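Local atomic coordinates of F420-dependent methylenetetrahydromethanopterin dehydrogenase (Methanopyrus kandleri, PDB entry 1QV9), a protein that catalyses the reversible, coenzyme F420-dependent reduction of methenyl-tetrahydromethanopterin to methylene-tetrahydromethanopterin on the route by which methane is made from carbon dioxide. Residues K146-A150 against T151-R155; D171-E175 against N176-K180; L125-R129 against E130-P134. One frame throughout, in Å; residues are numbered along the deposited sequence.

Contact 1 of 3, residues K146-A150 against T151-R155; sequences KVLAA and TGVFR
F154 lays one face of its ring over the CB of L148 at the tight turn where helix 134-150 ends and helix 153-169 begins. This is the close-packed side. L148 CB stands 3.6 Å from the ring centroid of F154, 20° off the ring normal, a CH-pi contact shifted toward the rim so that CB comes within 3.5 Å of CZ of F154. The ring is brought back over the end of the first helix because CG of F154 is anti to its carbonyl carbon (chi1 -79°). A149 meets the ring obliquely, its CB 3.8 Å from CD1 of F154; an alanine suits this place, being small enough to let the ring lie close to the helix. The backbone joins in, F154 N donating to L148 O at 3.0 Å. T16 and M19 of helix 15-19, with A138 of the second subunit, also touch the F154 side chain, and an alanine in place of F154 would probably open a gap among these neighbours and strip L148 CB of its aromatic cover.

The looser side is not a solvent side, for the whole junction is buried. There the branched ends only graze: L148 CD2 is 4.0 Å from CG1 of V153, and V147 CG1 is 4.2 Å from CG2 of T151, with L207 of helix 197-223 lying against V147, T151 and V153. G152 leaves the first helix and N-caps the second; at its phi of 97° a CB would jam against the carbonyl O of T151, which calls for glycine. Its N donates to A149 O. T151 makes the turn firmer still: V147 O accepts T151 N at 3.1 Å and T151 OG1 at 2.7 Å, the two donors approaching from opposite faces of the carbonyl plane.

Contact 2 of 3, residues D171-E175 against N176-K180; sequences DEISE and NDLPK
D177 turns its carboxylate back toward S174, and the backbone N of S174 points almost straight at OD1 of D177, 2.9 Å away with an angle of 174° at the hydrogen. The donor arrives on the anti side of the carboxylate, 25° out of its plane. With CG of D177 anti to the carbonyl carbon (chi1 -71°), the group folds back over the turn, and the short aspartate chain sets OD1 at the N-H of S174. In return D177 N donates weakly to S174 OG. This pair of bonds resembles a capping box, here at the start of a short 3-10 turn in the loop between helix 153-169 and strand 180-183. Separately, D177 N makes the backbone bond of the turn to S174 O, at 2.9 Å. The other oxygen, OD2 of D177, forms a salt bridge with K167 of that helix, which fastens the loop to it. I173 and L178 meet differently, crossing at about a right angle, with CG2 of I173 3.7 Å from CD2 of L178; both pack on L164 of helix 153-169, which suits aliphatic side chains, and L178 is the buried one. L178 N donates to E175 O at 3.1 Å, and a water donates to both E175 O and L178 O.

Contact 3 of 3, residues L125-R129 against E130-P134; sequences LGARR and EFLDP
L125 has CG set between its backbone N and carbonyl carbon (chi1 47°), while L132 holds CG anti to the backbone N (chi1 -166°), and these two rotations bring the methyl ends together across a compact loop. The loop opens with inverse gamma turns centred on G126 and A127, passes through a type I beta-turn at R128-F131, and runs into helix 134-150, for which D133 is the N-cap. The leucines cross at about a right angle, CD1 of L125 lying 3.5 Å from CD2 of L132, tighter than ordinary carbon contact.

R128 O is the polar hub of the turn. It accepts L132 N at 2.8 Å, nearly along the C=O axis, and F131 N at 3.0 Å from above the carbonyl plane, which closes the chain on itself. An aromatic ring suits position 131 because it can offer its C-H edge to a carbonyl oxygen, CD2 of F131 lying 3.6 Å from G126 O, while packing on F278 of the second subunit and, edge-to-face, on H238 of helix 227-257, which also touches both leucines.

The charged groups find partners on both subunits. R129 has polar partners in H266 and D29 of the second subunit, the latter a salt bridge, whereas R128 gives NE to G220 O and makes a cation-pi contact with Y230, whose hydroxyl also bonds to E130 OE1. E130 curls back so that OE2 comes near R128 CB; a single water then joins the opposite charges, donating to E130 OE2 at 2.8 Å and accepting from R128 NH2 at 3.3 Å.

Contact 1 is the buried one, its centre about 10 Å from the chain's centre, whereas contact 2 lies on the surface and contact 3 is partly buried; the latter two have centres about 39 Å apart, on opposite sides of the chain's centre. Helix 134-150 runs from contact 3 to contact 1, and helix 153-169 from contact 1 toward contact 2. The chemistry follows the place: aromatic and aliphatic packing at the junction, a carboxylate holding a backbone turn at the surface, and leucine packing together with charged groups in the partly buried loop. Contacts 1 and 3 both meet the second subunit, R155 of one subunit forming a salt bridge with D133 of the other, while contact 2 touches no other chain.

Contact 1 of 3, residues K146-A150 against T151-R155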
ATOM      1  N   LYS A 146      14.445   9.840  -5.656  1.00 12.10           N
ATOM      2  CA  LYS A 146      13.864   9.560  -4.334  1.00 10.35           C
ATOM      3  C   LYS A 146      14.828   8.665  -3.535  1.00 12.13           C
ATOM      4  O   LYS A 146      15.060   8.866  -2.339  1.00 14.26           O
ATOM      5  CB  LYS A 146      12.494   8.869  -4.507  1.00 12.63           C
ATOM      6  CG  LYS A 146      11.850   8.355  -3.245  1.00 15.37           C
ATOM      7  CD  LYS A 146      11.726   9.435  -2.199  1.00 21.74           C
ATOM      8  CE  LYS A 146      10.948   8.918  -1.006  1.00 25.28           C
ATOM      9  NZ  LYS A 146      10.859   9.899   0.084  1.00 42.60           N
ATOM     10  N   VAL A 147      15.379   7.642  -4.191  1.00 11.84           N
ATOM     11  CA  VAL A 147      16.319   6.773  -3.492  1.00 11.76           C
ATOM     12  C   VAL A 147      17.536   7.549  -2.996  1.00 10.01           C
ATOM     13  O   VAL A 147      17.883   7.467  -1.810  1.00 13.84           O
ATOM     14  CB  VAL A 147      16.782   5.632  -4.440  1.00 12.08           C
ATOM     15  CG1 VAL A 147      17.989   4.849  -3.806  1.00 14.26           C
ATOM     16  CG2 VAL A 147      15.620   4.697  -4.714  1.00 15.03           C
ATOM     17  N   LEU A 148      18.177   8.300  -3.880  1.00 11.34           N
ATOM     18  CA  LEU A 148      19.401   9.015  -3.477  1.00 12.64           C
ATOM     19  C   LEU A 148      19.138  10.069  -2.400  1.00 13.17           C
ATOM     20  O   LEU A 148      19.999  10.321  -1.535  1.00 14.45           O
ATOM     21  CB  LEU A 148      20.087   9.631  -4.709  1.00 14.19           C
ATOM     22  CG  LEU A 148      20.483   8.574  -5.752  1.00 14.52           C
ATOM     23  CD1 LEU A 148      21.133   9.252  -6.919  1.00 17.15           C
ATOM     24  CD2 LEU A 148      21.483   7.571  -5.134  1.00 19.06           C
ATOM     25  N   ALA A 149      17.953  10.658  -2.416  1.00 14.14           N
ATOM     26  CA  ALA A 149      17.635  11.685  -1.421  1.00 14.04           C
ATOM     27  C   ALA A 149      17.241  11.070  -0.096  1.00 12.39           C
ATOM     28  O   ALA A 149      17.894  11.330   0.922  1.00 14.62           O
ATOM     29  CB  ALA A 149      16.499  12.584  -1.961  1.00 14.08           C
ATOM     30  N   ALA A 150      16.202  10.241  -0.081  1.00 12.79           N
ATOM     31  CA  ALA A 150      15.694   9.680   1.166  1.00 11.59           C
ATOM     32  C   ALA A 150      16.624   8.721   1.899  1.00 13.58           C
ATOM     33  O   ALA A 150      16.461   8.504   3.091  1.00 16.79           O
ATOM     34  CB  ALA A 150      14.293   9.060   0.935  1.00 14.33           C
ATOM     35  N   THR A 151      17.583   8.122   1.189  1.00 13.47           N
ATOM     36  CA  THR A 151      18.536   7.229   1.885  1.00 13.42           C
ATOM     37  C   THR A 151      19.656   8.048   2.518  1.00 15.30           C
ATOM     38  O   THR A 151      20.416   7.517   3.351  1.00 16.89           O
ATOM     39  CB  THR A 151      19.182   6.224   0.916  1.00 13.76           C
ATOM     40  OG1 THR A 151      19.899   6.948  -0.087  1.00 14.98           O
ATOM     41  CG2 THR A 151      18.096   5.290   0.324  1.00 15.33           C
ATOM     42  N   GLY A 152      19.757   9.321   2.138  1.00 14.41           N
ATOM     43  CA  GLY A 152      20.813  10.160   2.686  1.00 16.01           C
ATOM     44  C   GLY A 152      22.046  10.278   1.816  1.00 18.79           C
ATOM     45  O   GLY A 152      22.998  10.983   2.180  1.00 17.41           O
ATOM     46  N   VAL A 153      22.059   9.624   0.645  1.00 14.53           N
ATOM     47  CA  VAL A 153      23.220   9.729  -0.222  1.00 15.20           C
ATOM     48  C   VAL A 153      23.490  11.184  -0.641  1.00 16.05           C
ATOM     49  O   VAL A 153      24.646  11.604  -0.703  1.00 15.53           O
ATOM     50  CB  VAL A 153      23.059   8.848  -1.505  1.00 15.58           C
ATOM     51  CG1 VAL A 153      24.127   9.203  -2.558  1.00 16.73           C
ATOM     52  CG2 VAL A 153      23.143   7.381  -1.099  1.00 17.69           C
ATOM     53  N   PHE A 154      22.425  11.951  -0.932  1.00 16.80           N
ATOM     54  CA  PHE A 154      22.628  13.337  -1.343  1.00 14.43           C
ATOM     55  C   PHE A 154      23.200  14.176  -0.188  1.00 13.74           C
ATOM     56  O   PHE A 154      23.832  15.202  -0.466  1.00 16.38           O
ATOM     57  CB  PHE A 154      21.305  13.966  -1.850  1.00 14.65           C
ATOM     58  CG  PHE A 154      20.937  13.584  -3.275  1.00 14.56           C
ATOM     59  CD1 PHE A 154      19.631  13.724  -3.703  1.00 15.36           C
ATOM     60  CD2 PHE A 154      21.880  13.102  -4.156  1.00 18.19           C
ATOM     61  CE1 PHE A 154      19.259  13.391  -5.006  1.00 15.23           C
ATOM     62  CE2 PHE A 154      21.503  12.756  -5.479  1.00 15.41           C
ATOM     63  CZ  PHE A 154      20.200  12.911  -5.876  1.00 15.42           C
ATOM     64  N   ARG A 155      22.955  13.771   1.054  1.00 16.20           N
ATOM     65  CA  ARG A 155      23.515  14.547   2.163  1.00 17.41           C
ATOM     66  C   ARG A 155      25.025  14.330   2.196  1.00 17.14           C
ATOM     67  O   ARG A 155      25.775  15.226   2.582  1.00 17.84           O
ATOM     68  CB  ARG A 155      22.892  14.178   3.522  1.00 16.51           C
ATOM     69  CG  ARG A 155      22.891  15.382   4.501  1.00 19.84           C
ATOM     70  CD  ARG A 155      22.354  15.034   5.847  1.00 20.14           C
ATOM     71  NE  ARG A 155      21.019  14.438   5.839  1.00 20.50           N
ATOM     72  CZ  ARG A 155      19.892  15.115   5.682  1.00 16.98           C
ATOM     73  NH1 ARG A 155      18.746  14.475   5.689  1.00 20.84           N
ATOM     74  NH2 ARG A 155      19.917  16.422   5.537  1.00 23.68           N
TER

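Contact 2 of 3, residues D171-E175 against N176-K180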
ATOM      1  N   ASP A 171      40.753  30.360  -0.670  1.00 32.19           N
ATOM      2  CA  ASP A 171      41.638  30.068  -1.802  1.00 36.13           C
ATOM      3  C   ASP A 171      42.690  29.050  -1.345  1.00 35.25           C
ATOM      4  O   ASP A 171      43.877  29.132  -1.697  1.00 36.52           O
ATOM      5  CB  ASP A 171      42.340  31.334  -2.333  1.00 37.30           C
ATOM      6  CG  ASP A 171      43.098  31.086  -3.643  1.00 40.08           C
ATOM      7  OD1 ASP A 171      44.002  31.890  -3.965  1.00 43.59           O
ATOM      8  OD2 ASP A 171      42.802  30.106  -4.369  1.00 33.42           O
ATOM      9  N   GLU A 172      42.242  28.079  -0.562  1.00 32.77           N
ATOM     10  CA  GLU A 172      43.142  27.046  -0.062  1.00 33.69           C
ATOM     11  C   GLU A 172      42.672  25.641  -0.450  1.00 31.61           C
ATOM     12  O   GLU A 172      42.504  24.778   0.424  1.00 33.59           O
ATOM     13  CB  GLU A 172      43.257  27.153   1.468  1.00 35.97           C
ATOM     14  CG  GLU A 172      43.861  28.476   1.954  1.00 42.18           C
ATOM     15  CD  GLU A 172      43.795  28.665   3.477  1.00 47.00           C
ATOM     16  OE1 GLU A 172      44.253  29.730   3.967  1.00 50.85           O
ATOM     17  OE2 GLU A 172      43.290  27.760   4.183  1.00 44.53           O
ATOM     18  N   ILE A 173      42.415  25.413  -1.740  1.00 28.96           N
ATOM     19  CA  ILE A 173      42.007  24.077  -2.168  1.00 25.27           C
ATOM     20  C   ILE A 173      43.178  23.353  -2.812  1.00 26.54           C
ATOM     21  O   ILE A 173      43.553  23.651  -3.946  1.00 24.98           O
ATOM     22  CB  ILE A 173      40.820  24.082  -3.194  1.00 21.96           C
ATOM     23  CG1 ILE A 173      39.571  24.680  -2.541  1.00 22.99           C
ATOM     24  CG2 ILE A 173      40.548  22.633  -3.656  1.00 20.68           C
ATOM     25  CD1 ILE A 173      38.356  24.837  -3.526  1.00 26.49           C
ATOM     26  N   SER A 174      43.781  22.424  -2.058  1.00 22.83           N
ATOM     27  CA  SER A 174      44.885  21.626  -2.559  1.00 21.20           C
ATOM     28  C   SER A 174      44.349  20.324  -3.121  1.00 21.71           C
ATOM     29  O   SER A 174      43.187  19.951  -2.892  1.00 21.06           O
ATOM     30  CB  SER A 174      45.856  21.264  -1.428  1.00 22.48           C
ATOM     31  OG  SER A 174      45.284  20.239  -0.609  1.00 23.94           O
ATOM     32  N   GLU A 175      45.194  19.614  -3.848  1.00 19.71           N
ATOM     33  CA  GLU A 175      44.770  18.336  -4.386  1.00 19.91           C
ATOM     34  C   GLU A 175      44.363  17.396  -3.255  1.00 21.13           C
ATOM     35  O   GLU A 175      43.440  16.603  -3.411  1.00 21.53           O
ATOM     36  CB  GLU A 175      45.869  17.700  -5.236  1.00 18.94           C
ATOM     37  CG  GLU A 175      46.148  18.522  -6.501  1.00 21.60           C
ATOM     38  CD  GLU A 175      47.230  17.981  -7.407  1.00 23.35           C
ATOM     39  OE1 GLU A 175      47.595  18.736  -8.325  1.00 22.06           O
ATOM     40  OE2 GLU A 175      47.720  16.828  -7.245  1.00 25.93           O
ATOM     41  N   ASN A 176      45.048  17.475  -2.120  1.00 20.61           N
ATOM     42  CA  ASN A 176      44.685  16.628  -0.995  1.00 19.71           C
ATOM     43  C   ASN A 176      43.356  16.983  -0.331  1.00 21.87           C
ATOM     44  O   ASN A 176      42.823  16.206   0.472  1.00 23.13           O
ATOM     45  CB  ASN A 176      45.814  16.635   0.041  1.00 20.42           C
ATOM     46  CG  ASN A 176      46.979  15.802  -0.400  1.00 20.87           C
ATOM     47  OD1 ASN A 176      46.831  14.877  -1.200  1.00 24.53           O
ATOM     48  ND2 ASN A 176      48.150  16.102   0.139  1.00 22.34           N
ATOM     49  N   ASP A 177      42.814  18.151  -0.660  1.00 20.28           N
ATOM     50  CA  ASP A 177      41.525  18.555  -0.136  1.00 22.34           C
ATOM     51  C   ASP A 177      40.402  18.024  -1.012  1.00 21.53           C
ATOM     52  O   ASP A 177      39.247  18.033  -0.578  1.00 24.90           O
ATOM     53  CB  ASP A 177      41.389  20.079  -0.128  1.00 20.46           C
ATOM     54  CG  ASP A 177      42.268  20.738   0.920  1.00 28.95           C
ATOM     55  OD1 ASP A 177      42.838  21.800   0.608  1.00 29.91           O
ATOM     56  OD2 ASP A 177      42.348  20.205   2.052  1.00 28.27           O
ATOM     57  N   LEU A 178      40.734  17.557  -2.212  1.00 20.61           N
ATOM     58  CA  LEU A 178      39.679  17.097  -3.117  1.00 20.00           C
ATOM     59  C   LEU A 178      39.164  15.751  -2.662  1.00 22.49           C
ATOM     60  O   LEU A 178      39.930  14.874  -2.248  1.00 20.16           O
ATOM     61  CB  LEU A 178      40.191  17.040  -4.540  1.00 17.69           C
ATOM     62  CG  LEU A 178      40.635  18.409  -5.074  1.00 17.53           C
ATOM     63  CD1 LEU A 178      41.279  18.187  -6.419  1.00 20.86           C
ATOM     64  CD2 LEU A 178      39.458  19.388  -5.169  1.00 21.05           C
ATOM     65  N   PRO A 179      37.846  15.550  -2.737  1.00 19.56           N
ATOM     66  CA  PRO A 179      37.313  14.265  -2.286  1.00 18.23           C
ATOM     67  C   PRO A 179      37.738  13.064  -3.095  1.00 17.61           C
ATOM     68  O   PRO A 179      38.075  13.187  -4.260  1.00 19.75           O
ATOM     69  CB  PRO A 179      35.781  14.478  -2.346  1.00 22.43           C
ATOM     70  CG  PRO A 179      35.636  15.475  -3.456  1.00 23.99           C
ATOM     71  CD  PRO A 179      36.773  16.464  -3.179  1.00 20.41           C
ATOM     72  N   LYS A 180      37.768  11.910  -2.430  1.00 18.80           N
ATOM     73  CA  LYS A 180      38.050  10.617  -3.039  1.00 22.56           C
ATOM     74  C   LYS A 180      37.013   9.729  -2.337  1.00 22.04           C
ATOM     75  O   LYS A 180      37.307   9.026  -1.373  1.00 24.93           O
ATOM     76  CB  LYS A 180      39.483  10.158  -2.747  1.00 25.18           C
ATOM     77  CG  LYS A 180      40.497  11.007  -3.464  1.00 25.27           C
ATOM     78  CD  LYS A 180      41.890  10.406  -3.375  1.00 25.83           C
ATOM     79  CE  LYS A 180      42.434  10.486  -1.961  1.00 26.91           C
ATOM     80  NZ  LYS A 180      43.875  10.018  -1.913  1.00 33.94           N
TER
HETATM   81  O   HOH W   1      42.377  14.048  -3.396  1.00 27.50           O

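Contact 3 of 3, residues L125-R129 against E130-P134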
ATOM      1  N   LEU A 125      20.154   3.354 -16.584  1.00 19.89           N
ATOM      2  CA  LEU A 125      18.800   2.912 -16.851  1.00 19.42           C
ATOM      3  C   LEU A 125      18.698   1.907 -18.014  1.00 18.41           C
ATOM      4  O   LEU A 125      19.713   1.623 -18.685  1.00 20.15           O
ATOM      5  CB  LEU A 125      17.864   4.096 -17.035  1.00 25.47           C
ATOM      6  CG  LEU A 125      18.213   5.277 -17.916  1.00 28.77           C
ATOM      7  CD1 LEU A 125      18.479   4.850 -19.335  1.00 32.36           C
ATOM      8  CD2 LEU A 125      17.043   6.265 -17.832  1.00 26.79           C
ATOM      9  N   GLY A 126      17.489   1.380 -18.236  1.00 19.19           N
ATOM     10  CA  GLY A 126      17.276   0.354 -19.279  1.00 19.06           C
ATOM     11  C   GLY A 126      17.109   0.994 -20.640  1.00 18.37           C
ATOM     12  O   GLY A 126      16.018   0.970 -21.231  1.00 21.19           O
ATOM     13  N   ALA A 127      18.225   1.494 -21.161  1.00 18.24           N
ATOM     14  CA  ALA A 127      18.242   2.266 -22.385  1.00 18.60           C
ATOM     15  C   ALA A 127      18.131   1.548 -23.731  1.00 23.39           C
ATOM     16  O   ALA A 127      19.028   1.659 -24.571  1.00 26.29           O
ATOM     17  CB  ALA A 127      19.474   3.187 -22.375  1.00 20.38           C
ATOM     18  N   ARG A 128      17.042   0.811 -23.906  1.00 20.36           N
ATOM     19  CA  ARG A 128      16.753   0.166 -25.190  1.00 19.42           C
ATOM     20  C   ARG A 128      15.575   0.927 -25.774  1.00 20.10           C
ATOM     21  O   ARG A 128      14.591   1.204 -25.070  1.00 19.59           O
ATOM     22  CB  ARG A 128      16.361  -1.290 -25.006  1.00 19.79           C
ATOM     23  CG  ARG A 128      17.543  -2.208 -24.745  1.00 20.39           C
ATOM     24  CD  ARG A 128      18.361  -2.396 -26.043  1.00 22.67           C
ATOM     25  NE  ARG A 128      19.244  -3.557 -25.944  1.00 26.73           N
ATOM     26  CZ  ARG A 128      19.934  -4.034 -26.975  1.00 30.63           C
ATOM     27  NH1 ARG A 128      20.713  -5.099 -26.821  1.00 27.40           N
ATOM     28  NH2 ARG A 128      19.838  -3.438 -28.156  1.00 29.90           N
ATOM     29  N   ARG A 129      15.639   1.260 -27.057  1.00 17.68           N
ATOM     30  CA  ARG A 129      14.570   2.002 -27.725  1.00 19.42           C
ATOM     31  C   ARG A 129      13.143   1.420 -27.589  1.00 18.35           C
ATOM     32  O   ARG A 129      12.151   2.158 -27.557  1.00 20.99           O
ATOM     33  CB  ARG A 129      14.927   2.197 -29.231  1.00 23.70           C
ATOM     34  CG  ARG A 129      13.906   2.983 -30.007  1.00 28.27           C
ATOM     35  CD  ARG A 129      14.350   3.276 -31.455  1.00 34.56           C
ATOM     36  NE  ARG A 129      15.440   4.249 -31.507  1.00 38.28           N
ATOM     37  CZ  ARG A 129      16.732   3.934 -31.547  1.00 42.95           C
ATOM     38  NH1 ARG A 129      17.651   4.893 -31.580  1.00 44.51           N
ATOM     39  NH2 ARG A 129      17.111   2.663 -31.575  1.00 42.53           N
ATOM     40  N   GLU A 130      13.027   0.100 -27.514  1.00 20.45           N
ATOM     41  CA  GLU A 130      11.731  -0.540 -27.401  1.00 20.83           C
ATOM     42  C   GLU A 130      11.045  -0.319 -26.050  1.00 18.62           C
ATOM     43  O   GLU A 130       9.874  -0.589 -25.921  1.00 19.98           O
ATOM     44  CB  GLU A 130      11.861  -2.049 -27.602  1.00 26.59           C
ATOM     45  CG  GLU A 130      12.422  -2.476 -28.966  1.00 25.50           C
ATOM     46  CD  GLU A 130      13.951  -2.629 -29.006  1.00 31.39           C
ATOM     47  OE1 GLU A 130      14.431  -3.439 -29.845  1.00 29.06           O
ATOM     48  OE2 GLU A 130      14.685  -1.960 -28.237  1.00 25.22           O
ATOM     49  N   PHE A 131      11.793   0.202 -25.087  1.00 19.03           N
ATOM     50  CA  PHE A 131      11.273   0.364 -23.726  1.00 17.53           C
ATOM     51  C   PHE A 131      11.444   1.773 -23.208  1.00 16.87           C
ATOM     52  O   PHE A 131      10.496   2.363 -22.642  1.00 17.05           O
ATOM     53  CB  PHE A 131      12.037  -0.570 -22.788  1.00 18.35           C
ATOM     54  CG  PHE A 131      11.678  -0.399 -21.336  1.00 16.41           C
ATOM     55  CD1 PHE A 131      10.441  -0.803 -20.874  1.00 17.59           C
ATOM     56  CD2 PHE A 131      12.587   0.177 -20.445  1.00 17.10           C
ATOM     57  CE1 PHE A 131      10.075  -0.652 -19.511  1.00 19.03           C
ATOM     58  CE2 PHE A 131      12.221   0.335 -19.086  1.00 17.30           C
ATOM     59  CZ  PHE A 131      10.985  -0.082 -18.639  1.00 16.30           C
ATOM     60  N   LEU A 132      12.631   2.323 -23.405  1.00 17.01           N
ATOM     61  CA  LEU A 132      12.881   3.662 -22.862  1.00 16.85           C
ATOM     62  C   LEU A 132      12.509   4.842 -23.744  1.00 19.50           C
ATOM     63  O   LEU A 132      13.280   5.214 -24.650  1.00 21.02           O
ATOM     64  CB  LEU A 132      14.347   3.793 -22.471  1.00 15.26           C
ATOM     65  CG  LEU A 132      14.612   5.030 -21.590  1.00 18.96           C
ATOM     66  CD1 LEU A 132      14.283   4.650 -20.148  1.00 17.83           C
ATOM     67  CD2 LEU A 132      16.024   5.525 -21.730  1.00 23.14           C
ATOM     68  N   ASP A 133      11.355   5.464 -23.482  1.00 16.94           N
ATOM     69  CA  ASP A 133      10.978   6.684 -24.202  1.00 15.35           C
ATOM     70  C   ASP A 133      11.171   7.821 -23.178  1.00 15.57           C
ATOM     71  O   ASP A 133      11.596   7.543 -22.053  1.00 15.86           O
ATOM     72  CB  ASP A 133       9.535   6.637 -24.745  1.00 15.69           C
ATOM     73  CG  ASP A 133       8.463   6.764 -23.656  1.00 16.58           C
ATOM     74  OD1 ASP A 133       8.713   6.348 -22.508  1.00 17.32           O
ATOM     75  OD2 ASP A 133       7.367   7.255 -23.976  1.00 16.55           O
ATOM     76  N   PRO A 134      10.930   9.084 -23.556  1.00 16.86           N
ATOM     77  CA  PRO A 134      11.119  10.211 -22.619  1.00 15.27           C
ATOM     78  C   PRO A 134      10.373  10.052 -21.286  1.00 15.78           C
ATOM     79  O   PRO A 134      10.961  10.290 -20.204  1.00 15.08           O
ATOM     80  CB  PRO A 134      10.656  11.418 -23.427  1.00 18.69           C
ATOM     81  CG  PRO A 134      11.109  11.012 -24.865  1.00 18.15           C
ATOM     82  CD  PRO A 134      10.644   9.582 -24.928  1.00 17.56           C
TER
HETATM   83  O   HOH W   2      17.303  -1.710 -29.309  1.00 30.77           O